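Local coordinates for nitrate regulatory protein (Klebsiella oxytoca, PDB 4AKK) that senses nitrate and nitrite and binds the terminator in the nasF operon leader RNA, promoting nasFEDCBA expression by transcription antitermination, at residues G295-E298 against L299-D303; G184-V187 against A188-S191; Q59-L62 against A63-S67; V70-L73 against Q74-R77; D228-Q231 against P232-S236. All coordinates share one frame; numbering follows the deposited sequence.

Interaction 1 of 5, residues G295-E298 against L299-D303; sequences GVEE and LLIVD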
loop_
_atom_site.group_PDB
_atom_site.type_symbol
_atom_site.label_atom_id
_atom_site.label_comp_id
_atom_site.label_asym_id
_atom_site.label_seq_id
_atom_site.Cartn_x
_atom_site.Cartn_y
_atom_site.Cartn_z
ATOM N N GLY A 295 -13.132 16.781 -19.762
ATOM C CA GLY A 295 -14.417 16.297 -20.249
ATOM C C GLY A 295 -14.769 14.964 -19.625
ATOM O O GLY A 295 -15.866 14.775 -19.092
ATOM N N VAL A 296 -13.822 14.036 -19.663
ATOM C CA VAL A 296 -14.034 12.733 -19.063
ATOM C C VAL A 296 -14.212 12.825 -17.548
ATOM O O VAL A 296 -15.065 12.148 -16.973
ATOM C CB VAL A 296 -12.886 11.769 -19.394
ATOM C CG1 VAL A 296 -13.028 10.520 -18.583
ATOM C CG2 VAL A 296 -12.886 11.436 -20.880
ATOM N N GLU A 297 -13.410 13.666 -16.903
ATOM C CA GLU A 297 -13.472 13.806 -15.457
ATOM C C GLU A 297 -14.848 14.309 -15.005
ATOM O O GLU A 297 -15.371 13.886 -13.967
ATOM C CB GLU A 297 -12.371 14.766 -14.990
ATOM C CG GLU A 297 -12.352 15.044 -13.503
ATOM C CD GLU A 297 -11.329 16.122 -13.129
ATOM O OE1 GLU A 297 -10.990 16.978 -13.987
ATOM O OE2 GLU A 297 -10.869 16.112 -11.969
ATOM N N GLU A 298 -15.427 15.225 -15.776
ATOM C CA GLU A 298 -16.763 15.729 -15.469
ATOM C C GLU A 298 -17.801 14.605 -15.555
ATOM O O GLU A 298 -18.769 14.581 -14.790
ATOM C CB GLU A 298 -17.134 16.891 -16.399
ATOM C CG GLU A 298 -16.252 18.115 -16.204
ATOM C CD GLU A 298 -16.662 19.291 -17.067
ATOM O OE1 GLU A 298 -17.091 19.068 -18.218
ATOM O OE2 GLU A 298 -16.544 20.442 -16.593
ATOM N N LEU A 299 -17.587 13.663 -16.467
ATOM C CA LEU A 299 -18.503 12.540 -16.601
ATOM C C LEU A 299 -18.416 11.653 -15.368
ATOM O O LEU A 299 -19.430 11.156 -14.861
ATOM C CB LEU A 299 -18.191 11.715 -17.853
ATOM C CG LEU A 299 -18.862 10.329 -17.860
ATOM C CD1 LEU A 299 -20.376 10.431 -18.054
ATOM C CD2 LEU A 299 -18.258 9.390 -18.902
ATOM N N LEU A 300 -17.197 11.450 -14.881
ATOM C CA LEU A 300 -17.007 10.571 -13.735
ATOM C C LEU A 300 -17.788 11.116 -12.548
ATOM O O LEU A 300 -18.425 10.368 -11.816
ATOM C CB LEU A 300 -15.528 10.438 -13.385
ATOM C CG LEU A 300 -14.597 9.917 -14.481
ATOM C CD1 LEU A 300 -13.158 9.829 -13.945
ATOM C CD2 LEU A 300 -15.088 8.559 -14.996
ATOM N N ILE A 301 -17.727 12.432 -12.377
ATOM C CA ILE A 301 -18.416 13.117 -11.293
ATOM C C ILE A 301 -19.944 12.999 -11.414
ATOM O O ILE A 301 -20.632 12.686 -10.439
ATOM C CB ILE A 301 -17.983 14.585 -11.253
ATOM C CG1 ILE A 301 -16.548 14.671 -10.702
ATOM C CG2 ILE A 301 -18.958 15.418 -10.420
ATOM C CD1 ILE A 301 -15.823 15.937 -11.073
ATOM N N VAL A 302 -20.463 13.245 -12.613
ATOM C CA VAL A 302 -21.884 13.050 -12.883
ATOM C C VAL A 302 -22.309 11.626 -12.539
ATOM O O VAL A 302 -23.291 11.417 -11.818
ATOM C CB VAL A 302 -22.226 13.354 -14.356
ATOM C CG1 VAL A 302 -23.645 12.876 -14.700
ATOM C CG2 VAL A 302 -22.079 14.830 -14.625
ATOM N N ASP A 303 -21.552 10.649 -13.033
ATOM C CA ASP A 303 -21.855 9.241 -12.765
ATOM C C ASP A 303 -21.795 8.906 -11.286
ATOM O O ASP A 303 -22.618 8.135 -10.785
ATOM C CB ASP A 303 -20.923 8.313 -13.548
ATOM C CG ASP A 303 -21.189 8.354 -15.036
ATOM O OD1 ASP A 303 -22.343 8.651 -15.416
ATOM O OD2 ASP A 303 -20.251 8.096 -15.822
#

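Interaction 2 of 5, residues G184-V187 against A188-S191; sequences GRMV and ALYS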
loop_
_atom_site.group_PDB
_atom_site.type_symbol
_atom_site.label_atom_id
_atom_site.label_comp_id
_atom_site.label_asym_id
_atom_site.label_seq_id
_atom_site.Cartn_x
_atom_site.Cartn_y
_atom_site.Cartn_z
ATOM N N GLY A 184 -15.132 2.409 -4.655
ATOM C CA GLY A 184 -14.464 2.070 -5.903
ATOM C C GLY A 184 -14.470 3.218 -6.909
ATOM O O GLY A 184 -13.478 3.445 -7.615
ATOM N N ARG A 185 -15.590 3.936 -6.983
ATOM C CA ARG A 185 -15.717 5.089 -7.883
ATOM C C ARG A 185 -14.857 6.256 -7.432
ATOM O O ARG A 185 -14.302 6.973 -8.259
ATOM C CB ARG A 185 -17.169 5.563 -7.991
ATOM C CG ARG A 185 -18.033 4.739 -8.920
ATOM C CD ARG A 185 -19.465 5.264 -8.941
ATOM N NE ARG A 185 -20.331 4.334 -9.650
ATOM C CZ ARG A 185 -20.546 4.369 -10.960
ATOM N NH1 ARG A 185 -19.967 5.298 -11.705
ATOM N NH2 ARG A 185 -21.340 3.470 -11.524
ATOM N N MET A 186 -14.758 6.452 -6.119
ATOM C CA MET A 186 -13.945 7.531 -5.582
ATOM C C MET A 186 -12.478 7.309 -5.896
ATOM O O MET A 186 -11.776 8.239 -6.275
ATOM C CB MET A 186 -14.156 7.711 -4.072
ATOM C CG MET A 186 -15.389 8.533 -3.729
ATOM S SD MET A 186 -15.192 10.334 -3.851
ATOM C CE MET A 186 -13.932 10.516 -5.083
ATOM N N VAL A 187 -12.015 6.074 -5.757
ATOM C CA VAL A 187 -10.618 5.781 -6.050
ATOM C C VAL A 187 -10.306 5.913 -7.546
ATOM O O VAL A 187 -9.264 6.453 -7.923
ATOM C CB VAL A 187 -10.205 4.395 -5.516
ATOM C CG1 VAL A 187 -8.858 3.966 -6.104
ATOM C CG2 VAL A 187 -10.131 4.434 -4.002
ATOM N N ALA A 188 -11.210 5.430 -8.390
ATOM C CA ALA A 188 -11.072 5.587 -9.839
ATOM C C ALA A 188 -10.981 7.066 -10.225
ATOM O O ALA A 188 -10.151 7.451 -11.049
ATOM C CB ALA A 188 -12.251 4.918 -10.567
ATOM N N LEU A 189 -11.848 7.888 -9.634
ATOM C CA LEU A 189 -11.826 9.327 -9.856
ATOM C C LEU A 189 -10.520 9.966 -9.373
ATOM O O LEU A 189 -9.878 10.728 -10.106
ATOM C CB LEU A 189 -13.018 9.993 -9.153
ATOM C CG LEU A 189 -13.000 11.522 -9.121
ATOM C CD1 LEU A 189 -13.107 12.076 -10.532
ATOM C CD2 LEU A 189 -14.120 12.075 -8.234
ATOM N N TYR A 190 -10.138 9.654 -8.138
ATOM C CA TYR A 190 -8.894 10.167 -7.573
ATOM C C TYR A 190 -7.719 9.780 -8.465
ATOM O O TYR A 190 -6.849 10.600 -8.746
ATOM C CB TYR A 190 -8.668 9.625 -6.155
ATOM C CG TYR A 190 -7.285 9.913 -5.634
ATOM C CD1 TYR A 190 -6.891 11.215 -5.352
ATOM C CD2 TYR A 190 -6.365 8.893 -5.440
ATOM C CE1 TYR A 190 -5.628 11.495 -4.889
ATOM C CE2 TYR A 190 -5.091 9.164 -4.977
ATOM C CZ TYR A 190 -4.730 10.472 -4.707
ATOM O OH TYR A 190 -3.471 10.760 -4.245
ATOM N N SER A 191 -7.692 8.522 -8.897
ATOM C CA SER A 191 -6.624 8.069 -9.781
ATOM C C SER A 191 -6.583 8.957 -11.008
ATOM O O SER A 191 -5.521 9.398 -11.426
ATOM C CB SER A 191 -6.833 6.623 -10.218
ATOM O OG SER A 191 -6.901 5.758 -9.103
#

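Interaction 3 of 5, residues Q59-L62 against A63-S67; sequences QGTL and AGQIS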
loop_
_atom_site.group_PDB
_atom_site.type_symbol
_atom_site.label_atom_id
_atom_site.label_comp_id
_atom_site.label_asym_id
_atom_site.label_seq_id
_atom_site.Cartn_x
_atom_site.Cartn_y
_atom_site.Cartn_z
ATOM N N GLN A 59 -20.534 13.908 0.422
ATOM C CA GLN A 59 -19.222 13.373 0.073
ATOM C C GLN A 59 -18.999 13.477 -1.437
ATOM O O GLN A 59 -17.952 13.937 -1.893
ATOM C CB GLN A 59 -19.085 11.928 0.557
ATOM C CG GLN A 59 -19.141 11.801 2.065
ATOM C CD GLN A 59 -19.357 10.370 2.517
ATOM O OE1 GLN A 59 -19.855 9.534 1.760
ATOM N NE2 GLN A 59 -18.977 10.077 3.754
ATOM N N GLY A 60 -20.006 13.082 -2.207
ATOM C CA GLY A 60 -19.928 13.157 -3.654
ATOM C C GLY A 60 -19.798 14.584 -4.153
ATOM O O GLY A 60 -19.050 14.868 -5.093
ATOM N N THR A 61 -20.532 15.490 -3.519
ATOM C CA THR A 61 -20.497 16.895 -3.900
ATOM C C THR A 61 -19.132 17.502 -3.597
ATOM O O THR A 61 -18.548 18.185 -4.433
ATOM C CB THR A 61 -21.581 17.713 -3.161
ATOM O OG1 THR A 61 -22.871 17.157 -3.437
ATOM C CG2 THR A 61 -21.558 19.170 -3.610
ATOM N N LEU A 62 -18.640 17.260 -2.387
ATOM C CA LEU A 62 -17.331 17.759 -1.988
ATOM C C LEU A 62 -16.253 17.300 -2.971
ATOM O O LEU A 62 -15.411 18.091 -3.388
ATOM C CB LEU A 62 -16.985 17.311 -0.566
ATOM C CG LEU A 62 -15.621 17.804 -0.084
ATOM C CD1 LEU A 62 -15.514 19.325 -0.207
ATOM C CD2 LEU A 62 -15.347 17.344 1.350
ATOM N N ALA A 63 -16.294 16.025 -3.349
ATOM C CA ALA A 63 -15.355 15.500 -4.334
ATOM C C ALA A 63 -15.451 16.253 -5.663
ATOM O O ALA A 63 -14.438 16.565 -6.280
ATOM C CB ALA A 63 -15.582 14.022 -4.545
ATOM N N GLY A 64 -16.673 16.543 -6.094
ATOM C CA GLY A 64 -16.889 17.277 -7.322
ATOM C C GLY A 64 -16.388 18.709 -7.272
ATOM O O GLY A 64 -15.815 19.198 -8.243
ATOM N N GLN A 65 -16.619 19.386 -6.148
ATOM C CA GLN A 65 -16.119 20.745 -5.952
ATOM C C GLN A 65 -14.594 20.797 -5.843
ATOM O O GLN A 65 -13.972 21.764 -6.274
ATOM C CB GLN A 65 -16.763 21.401 -4.727
ATOM C CG GLN A 65 -18.267 21.652 -4.900
ATOM C CD GLN A 65 -18.600 22.377 -6.210
ATOM O OE1 GLN A 65 -17.824 23.400 -6.525
ATOM N NE2 GLN A 65 -19.531 22.009 -6.926
ATOM N N ILE A 66 -13.993 19.761 -5.272
ATOM C CA ILE A 66 -12.534 19.701 -5.196
ATOM C C ILE A 66 -11.981 19.581 -6.608
ATOM O O ILE A 66 -11.062 20.305 -6.993
ATOM C CB ILE A 66 -12.056 18.527 -4.323
ATOM C CG1 ILE A 66 -12.245 18.873 -2.841
ATOM C CG2 ILE A 66 -10.589 18.185 -4.633
ATOM C CD1 ILE A 66 -12.254 17.678 -1.926
ATOM N N SER A 67 -12.576 18.678 -7.383
ATOM C CA SER A 67 -12.185 18.481 -8.767
ATOM C C SER A 67 -12.245 19.772 -9.578
ATOM O O SER A 67 -11.341 20.063 -10.365
ATOM C CB SER A 67 -13.083 17.442 -9.421
ATOM O OG SER A 67 -12.785 17.330 -10.801
#

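Interaction 4 of 5, residues V70-L73 against Q74-R77; sequences VHML and QCER. With EDO (1,2-ethanediol), chain C.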
loop_
_atom_site.group_PDB
_atom_site.type_symbol
_atom_site.label_atom_id
_atom_site.label_comp_id
_atom_site.label_asym_id
_atom_site.label_seq_id
_atom_site.Cartn_x
_atom_site.Cartn_y
_atom_site.Cartn_z
ATOM N N VAL A 70 -9.589 22.324 -8.396
ATOM C CA VAL A 70 -8.278 21.879 -8.843
ATOM C C VAL A 70 -8.123 22.207 -10.318
ATOM O O VAL A 70 -7.066 22.647 -10.755
ATOM C CB VAL A 70 -8.070 20.361 -8.580
ATOM C CG1 VAL A 70 -6.944 19.793 -9.455
ATOM C CG2 VAL A 70 -7.791 20.118 -7.097
ATOM N N HIS A 71 -9.190 22.017 -11.085
ATOM C CA HIS A 71 -9.122 22.281 -12.513
ATOM C C HIS A 71 -8.862 23.767 -12.810
ATOM O O HIS A 71 -7.996 24.111 -13.626
ATOM C CB HIS A 71 -10.383 21.788 -13.243
ATOM C CG HIS A 71 -10.347 22.050 -14.716
ATOM N ND1 HIS A 71 -9.604 21.284 -15.591
ATOM C CD2 HIS A 71 -10.931 23.017 -15.466
ATOM C CE1 HIS A 71 -9.741 21.760 -16.816
ATOM N NE2 HIS A 71 -10.541 22.812 -16.767
ATOM N N MET A 72 -9.607 24.643 -12.144
ATOM C CA MET A 72 -9.398 26.076 -12.305
ATOM C C MET A 72 -7.985 26.485 -11.867
ATOM O O MET A 72 -7.347 27.319 -12.511
ATOM C CB MET A 72 -10.449 26.882 -11.528
ATOM C CG MET A 72 -11.911 26.723 -12.013
ATOM S SD MET A 72 -12.289 26.504 -13.790
ATOM C CE MET A 72 -11.061 27.457 -14.662
ATOM N N LEU A 73 -7.506 25.904 -10.766
ATOM C CA LEU A 73 -6.147 26.185 -10.285
ATOM C C LEU A 73 -5.106 25.735 -11.311
ATOM O O LEU A 73 -4.085 26.389 -11.491
ATOM C CB LEU A 73 -5.893 25.506 -8.938
ATOM C CG LEU A 73 -6.570 26.193 -7.751
ATOM C CD1 LEU A 73 -6.601 25.264 -6.552
ATOM C CD2 LEU A 73 -5.874 27.509 -7.406
ATOM N N GLN A 74 -5.377 24.620 -11.984
ATOM C CA GLN A 74 -4.521 24.151 -13.078
ATOM C C GLN A 74 -4.523 25.138 -14.255
ATOM O O GLN A 74 -3.491 25.361 -14.898
ATOM C CB GLN A 74 -4.980 22.761 -13.549
ATOM C CG GLN A 74 -4.632 21.616 -12.588
ATOM C CD GLN A 74 -5.505 20.375 -12.773
ATOM O OE1 GLN A 74 -6.589 20.442 -13.368
ATOM N NE2 GLN A 74 -5.045 19.237 -12.240
ATOM N N CYS A 75 -5.681 25.723 -14.546
ATOM C CA CYS A 75 -5.761 26.753 -15.587
ATOM C C CYS A 75 -4.960 27.981 -15.169
ATOM O O CYS A 75 -4.175 28.525 -15.947
ATOM C CB CYS A 75 -7.221 27.140 -15.882
ATOM S SG CYS A 75 -8.259 25.784 -16.547
ATOM N N GLU A 76 -5.152 28.413 -13.928
ATOM C CA GLU A 76 -4.399 29.558 -13.426
ATOM C C GLU A 76 -2.895 29.265 -13.424
ATOM O O GLU A 76 -2.096 30.115 -13.786
ATOM C CB GLU A 76 -4.878 29.983 -12.033
ATOM C CG GLU A 76 -4.296 31.321 -11.578
ATOM C CD GLU A 76 -4.940 31.858 -10.311
ATOM O OE1 GLU A 76 -5.858 31.202 -9.781
ATOM O OE2 GLU A 76 -4.525 32.935 -9.839
ATOM N N ARG A 77 -2.505 28.065 -13.017
ATOM C CA ARG A 77 -1.087 27.722 -13.019
ATOM C C ARG A 77 -0.492 27.913 -14.421
ATOM O O ARG A 77 0.530 28.567 -14.587
ATOM C CB ARG A 77 -0.858 26.288 -12.508
ATOM C CG ARG A 77 0.629 25.871 -12.456
ATOM C CD ARG A 77 0.801 24.451 -11.910
ATOM N NE ARG A 77 -0.045 23.483 -12.620
ATOM C CZ ARG A 77 -0.322 22.262 -12.169
ATOM N NH1 ARG A 77 0.179 21.856 -11.000
ATOM N NH2 ARG A 77 -1.111 21.444 -12.876
HETATM C C1 EDO C . 0.774 23.609 -15.749
HETATM O O1 EDO C . -0.401 24.376 -15.492
HETATM C C2 EDO C . 1.356 23.941 -17.119
HETATM O O2 EDO C . 1.872 25.274 -17.244
#

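Interaction 5 of 5, residues D228-Q231 against P232-S236; sequences DGQQ and PCFDS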
loop_
_atom_site.group_PDB
_atom_site.type_symbol
_atom_site.label_atom_id
_atom_site.label_comp_id
_atom_site.label_asym_id
_atom_site.label_seq_id
_atom_site.Cartn_x
_atom_site.Cartn_y
_atom_site.Cartn_z
ATOM N N ASP A 228 6.199 9.393 -16.400
ATOM C CA ASP A 228 6.096 8.019 -15.905
ATOM C C ASP A 228 5.066 7.894 -14.788
ATOM O O ASP A 228 4.392 6.886 -14.680
ATOM C CB ASP A 228 7.453 7.534 -15.397
ATOM C CG ASP A 228 8.475 7.395 -16.509
ATOM O OD1 ASP A 228 8.065 7.260 -17.688
ATOM O OD2 ASP A 228 9.685 7.413 -16.192
ATOM N N GLY A 229 4.954 8.921 -13.954
ATOM C CA GLY A 229 4.017 8.895 -12.844
ATOM C C GLY A 229 2.567 8.776 -13.275
ATOM O O GLY A 229 1.731 8.227 -12.551
ATOM N N GLN A 230 2.264 9.306 -14.456
ATOM C CA GLN A 230 0.923 9.225 -15.012
ATOM C C GLN A 230 0.461 7.782 -15.221
ATOM O O GLN A 230 -0.717 7.465 -15.020
ATOM C CB GLN A 230 0.858 10.001 -16.331
ATOM C CG GLN A 230 0.994 11.504 -16.144
ATOM C CD GLN A 230 1.358 12.218 -17.425
ATOM O OE1 GLN A 230 0.902 11.846 -18.504
ATOM N NE2 GLN A 230 2.172 13.264 -17.310
ATOM N N GLN A 231 1.392 6.916 -15.625
ATOM C CA GLN A 231 1.063 5.527 -15.950
ATOM C C GLN A 231 0.273 4.800 -14.858
ATOM O O GLN A 231 -0.826 4.318 -15.113
ATOM C CB GLN A 231 2.325 4.723 -16.297
ATOM C CG GLN A 231 2.750 4.806 -17.751
ATOM C CD GLN A 231 1.888 3.963 -18.684
ATOM O OE1 GLN A 231 1.054 3.095 -18.114
ATOM N NE2 GLN A 231 1.975 4.096 -19.906
ATOM N N PRO A 232 0.843 4.689 -13.646
ATOM C CA PRO A 232 0.086 4.014 -12.581
ATOM C C PRO A 232 -1.233 4.726 -12.242
ATOM O O PRO A 232 -2.181 4.063 -11.837
ATOM C CB PRO A 232 1.061 4.042 -11.386
ATOM C CG PRO A 232 2.074 5.115 -11.742
ATOM C CD PRO A 232 2.227 4.952 -13.229
ATOM N N CYS A 233 -1.301 6.046 -12.415
ATOM C CA CYS A 233 -2.553 6.761 -12.167
ATOM C C CYS A 233 -3.659 6.326 -13.136
ATOM O O CYS A 233 -4.778 6.019 -12.709
ATOM C CB CYS A 233 -2.354 8.278 -12.261
ATOM S SG CYS A 233 -1.268 8.961 -10.988
ATOM N N PHE A 234 -3.357 6.329 -14.435
ATOM C CA PHE A 234 -4.366 5.979 -15.442
ATOM C C PHE A 234 -4.605 4.463 -15.538
ATOM O O PHE A 234 -5.697 4.030 -15.889
ATOM C CB PHE A 234 -4.058 6.598 -16.819
ATOM C CG PHE A 234 -4.133 8.121 -16.839
ATOM C CD1 PHE A 234 -5.321 8.785 -16.542
ATOM C CD2 PHE A 234 -3.016 8.882 -17.148
ATOM C CE1 PHE A 234 -5.386 10.180 -16.548
ATOM C CE2 PHE A 234 -3.075 10.292 -17.162
ATOM C CZ PHE A 234 -4.264 10.936 -16.859
ATOM N N ASP A 235 -3.590 3.663 -15.217
ATOM C CA ASP A 235 -3.784 2.220 -15.109
ATOM C C ASP A 235 -4.741 1.907 -13.974
ATOM O O ASP A 235 -5.625 1.078 -14.118
ATOM C CB ASP A 235 -2.467 1.475 -14.895
ATOM C CG ASP A 235 -1.571 1.497 -16.128
ATOM O OD1 ASP A 235 -1.993 2.028 -17.180
ATOM O OD2 ASP A 235 -0.432 0.987 -16.036
ATOM N N SER A 236 -4.561 2.565 -12.838
ATOM C CA SER A 236 -5.504 2.408 -11.746
ATOM C C SER A 236 -6.921 2.854 -12.152
ATOM O O SER A 236 -7.897 2.146 -11.885
ATOM C CB SER A 236 -5.019 3.136 -10.495
ATOM O OG SER A 236 -6.042 3.169 -9.518
#

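Interaction 1 of 5, residues G295-E298 against L299-D303
Val-296 and Leu-300 make the inner, well-packed edge of this helical turn. The carbonyl O of Val-296 takes the N-H of Leu-300 at 3.1 Å, with the donor lying in the carbonyl plane. The same oxygen also has the Leu-300 side chain beside it: with CG anti to its own carbonyl carbon (chi1 -58°), the branch point CG sits 3.4 Å from Val-296 O. The two hydrocarbon side chains meet less closely, Val-296 CG1 standing 4.4 Å from Leu-300 CG, and each also packs against helix 243-252, Val-296 on Leu-248 and Leu-300 on Gln-245.

One residue further round, Ile-301 brings its CD1 beside Glu-297 O, 3.6 Å away, while its N-H bonds to that same oxygen. The turn belongs to helix 277-312, in the all-helical NIT sensing domain, and Glu-297 faces the neighbouring helices. Its extended chain carries the buried carboxylate to Ser-67 on OE2 and into a salt bridge with Arg-294 on OE1, so both oxygens are occupied.

The opposite character appears at Gly-295, Glu-298 and Val-302, which are exposed. There the N-H of Leu-299 is split between two weak bonds, 3.3 Å to Gly-295 O and 3.0 Å to Val-296 O. The bond from Val-302 N to Glu-298 O is much straighter, 170° at the hydrogen, and Val-302 CG2 rests 3.3 Å from that oxygen. Beyond its CB the extended Glu-298 side chain runs away from the following residues, making a long, weak ion pair with Arg-294.

Interaction 2 of 5, residues G184-V187 against A188-S191
Ser-191 turns its hydroxyl back onto the carbonyl one turn earlier, at Val-187, the familiar serine-to-backbone bond of an alpha-helix, here inside helix 180-212 of the NIT domain. Four regular N-H to C=O bonds run through the turn, from Ala-188, Leu-189, Tyr-190 and Ser-191 to the residues four places before them.

On the side facing helix 277-312, Met-186 and Leu-189 lie side by side and point the same way. The methionine chain bends at both chi2 and chi3, which swings its terminal CE onto Leu-189 CD2 at 3.5 Å. Leu-189 goes on to pack on Leu-300, and Met-186 on Leu-304. Tyr-190 sends its ring away from the turn, its OH bonded to Gln-351, while Val-187 packs on Val-343 and Ala-347 of helix 341-358.

The buried serine hydroxyl also bonds to Ser-236 on the next helix in the chain. Val-187 O thus accepts twice: Ser-191 N reaches it at 2.8 Å from one face of the carbonyl plane, and Ser-191 OG, anti to its own carbonyl carbon at chi1 -58°, reaches it at 2.7 Å from the opposite face, 38° out of that plane.

Interaction 3 of 5, residues Q59-L62 against A63-S67
The flat groups that meet between Thr-61 and Gln-65, and between Leu-62 and Ile-66, are backbone amides. The N-H of Gln-65 comes to Thr-61 O at 2.8 Å almost along the C=O axis, whereas that of Ile-66 approaches Leu-62 O at 2.9 Å from a more tilted position. Gln-65 also brings its CG alongside Thr-61 O, at 3.5 Å, before the chain bends at chi2, and the side chain packs on Gln-105 and Arg-108 of helix 92-117.

Leu-62 and Ile-66 form the apolar part. Their side chains cross obliquely, and the tip of the isoleucine, CD1, lies 3.8 Å from Leu-62 CG and 4.0 Å from Leu-62 CD1. Ile-66 CG1 stands anti to its carbonyl carbon (chi1 -76°), which directs that branch back along the helix; on the way CG1 passes 3.3 Å from Leu-62 O. The pair packs on two other helices, Leu-62 touching Leu-113 and Leu-173, Ile-66 touching Phe-109 and Val-170.

Another side of the helix is built from small residues. Ala-63 places its CB 3.6 Å from Gln-59 O, and Gly-60 and Gly-64, which have no side chains, follow one turn apart, joined by a backbone bond. Thr-61 OG1 is bonded to Ala-57 O, and Gln-59 NE2 to Ser-176 O. An apolar i to i+4 ridge beside a small-residue face is what helix 56-85 presents here to the packed helices of the NIT domain.

Interaction 4 of 5, residues V70-L73 against Q74-R77
From Val-70 to Arg-77 the backbone is regular alpha-helix, with the N-H groups of Gln-74, Cys-75, Glu-76 and Arg-77 each bonded to the carbonyl four residues back. Gln-74 lies over the start of this turn. Its extended chain passes at a slant across Val-70, whose CG1 touches the amide at NE2, 3.4 Å away, and it brings OE1 to 3.2 Å from His-71 CA. The amide stands nearly perpendicular to the imidazole of His-71, their planes 83° apart. Both groups reach the same outside donor, since Lys-196 NZ bonds to Gln-74 OE1 and to His-71 ND1; it bridges the two, which should limit how far either can rotate.

At the other end of the ring sits the thiol of Cys-75. SG lies 4.2 Å from the centroid of the His-71 ring, set obliquely to it. Met-72, its chain bent at chi2 and chi3, folds CE down to 3.8 Å from Cys-75 SG, so the sulfur touches both the imidazole and the methyl, which approach it from directions roughly at right angles.

The Arg-77 side chain leaves the backbone with CG anti to its N (chi1 -179°) and turns at chi3. Its NE donates to O1 of an ethanediol, probably from the crystallisation liquor, at 3.0 Å, with the oxygen at the guanidinium edge. NH1 makes a salt bridge to Glu-197, whose other oxygen takes Gln-74 NE2; Glu-76 pairs with Arg-142. Buried polar and charged groups, matched by partners on surrounding helices, mark this part of helix 56-85 in the helical core of the NIT sensing domain.

Interaction 5 of 5, residues D228-Q231 against P232-S236
Gln-230 and Phe-234 stand one turn apart on helix 217-240, and the base of one meets the ring of the other: Gln-230 CB lies 4.0 Å from Phe-234 CE2. With Phe-234 CG anti to the carbonyl carbon (chi1 -66°), the ring also comes back beside Gln-230 O, set obliquely, with CD2 3.4 Å from it. Beyond CB the glutamine chain extends away, and its amide is held by Arg-289 on OE1 and Glu-202 on NE2.

Gln-231 and Asp-235, on a more open side, run slantwise to each other, with amide and carboxylate planes 69° apart. The aspartate end curls back over the backbone, its CG just 3.1 Å from Gln-231 O.

On a further side of the helix, Pro-232 sets its ring against the previous turn. CD sits 3.2 Å from Asp-228 O, and CG the same distance from Gly-229 O; Pro-232 also packs on Leu-353 of helix 341-358. Cys-233 lies on another face, against Gln-194 and Leu-198.

Lacking an N-H, Pro-232 cannot give Asp-228 O the usual helical bond, and that carbonyl instead accepts from Gln-231 N. Cys-233 N makes no such bond to Gly-229 O either. The helix is kinked here, and regular bonding resumes with Phe-234, whose N binds Gln-230 O at 2.9 Å; Asp-235 N binds Gln-231 O at 2.8 Å. The chemistry thus implies a local bend with i to i+4 bonds missing at the proline and the cysteine, and continuity beyond them.

Interactions 1, 2 and 3 form a cluster in which three helices meet, with centres 11 to 12 Å apart. A probable hydrogen bond of 2.6 Å between Glu-297 OE2 and Ser-67 OG ties interaction 1 to interaction 3, and Met-186 SD against Ala-63 CB, 3.8 Å, joins 2 to 3. Interaction 4 continues the helix of interaction 3, its centre about 16 Å further along, and carries the bound ethanediol. Interaction 5 attaches through interaction 2, where Ser-191 OG and Ser-236 OG stand 2.8 Å apart; its centre lies about 21 Å from that of interaction 4. Interactions 2 and 5 also contact helix 341-358, which overlaps the start of the ANTAR RNA-binding region.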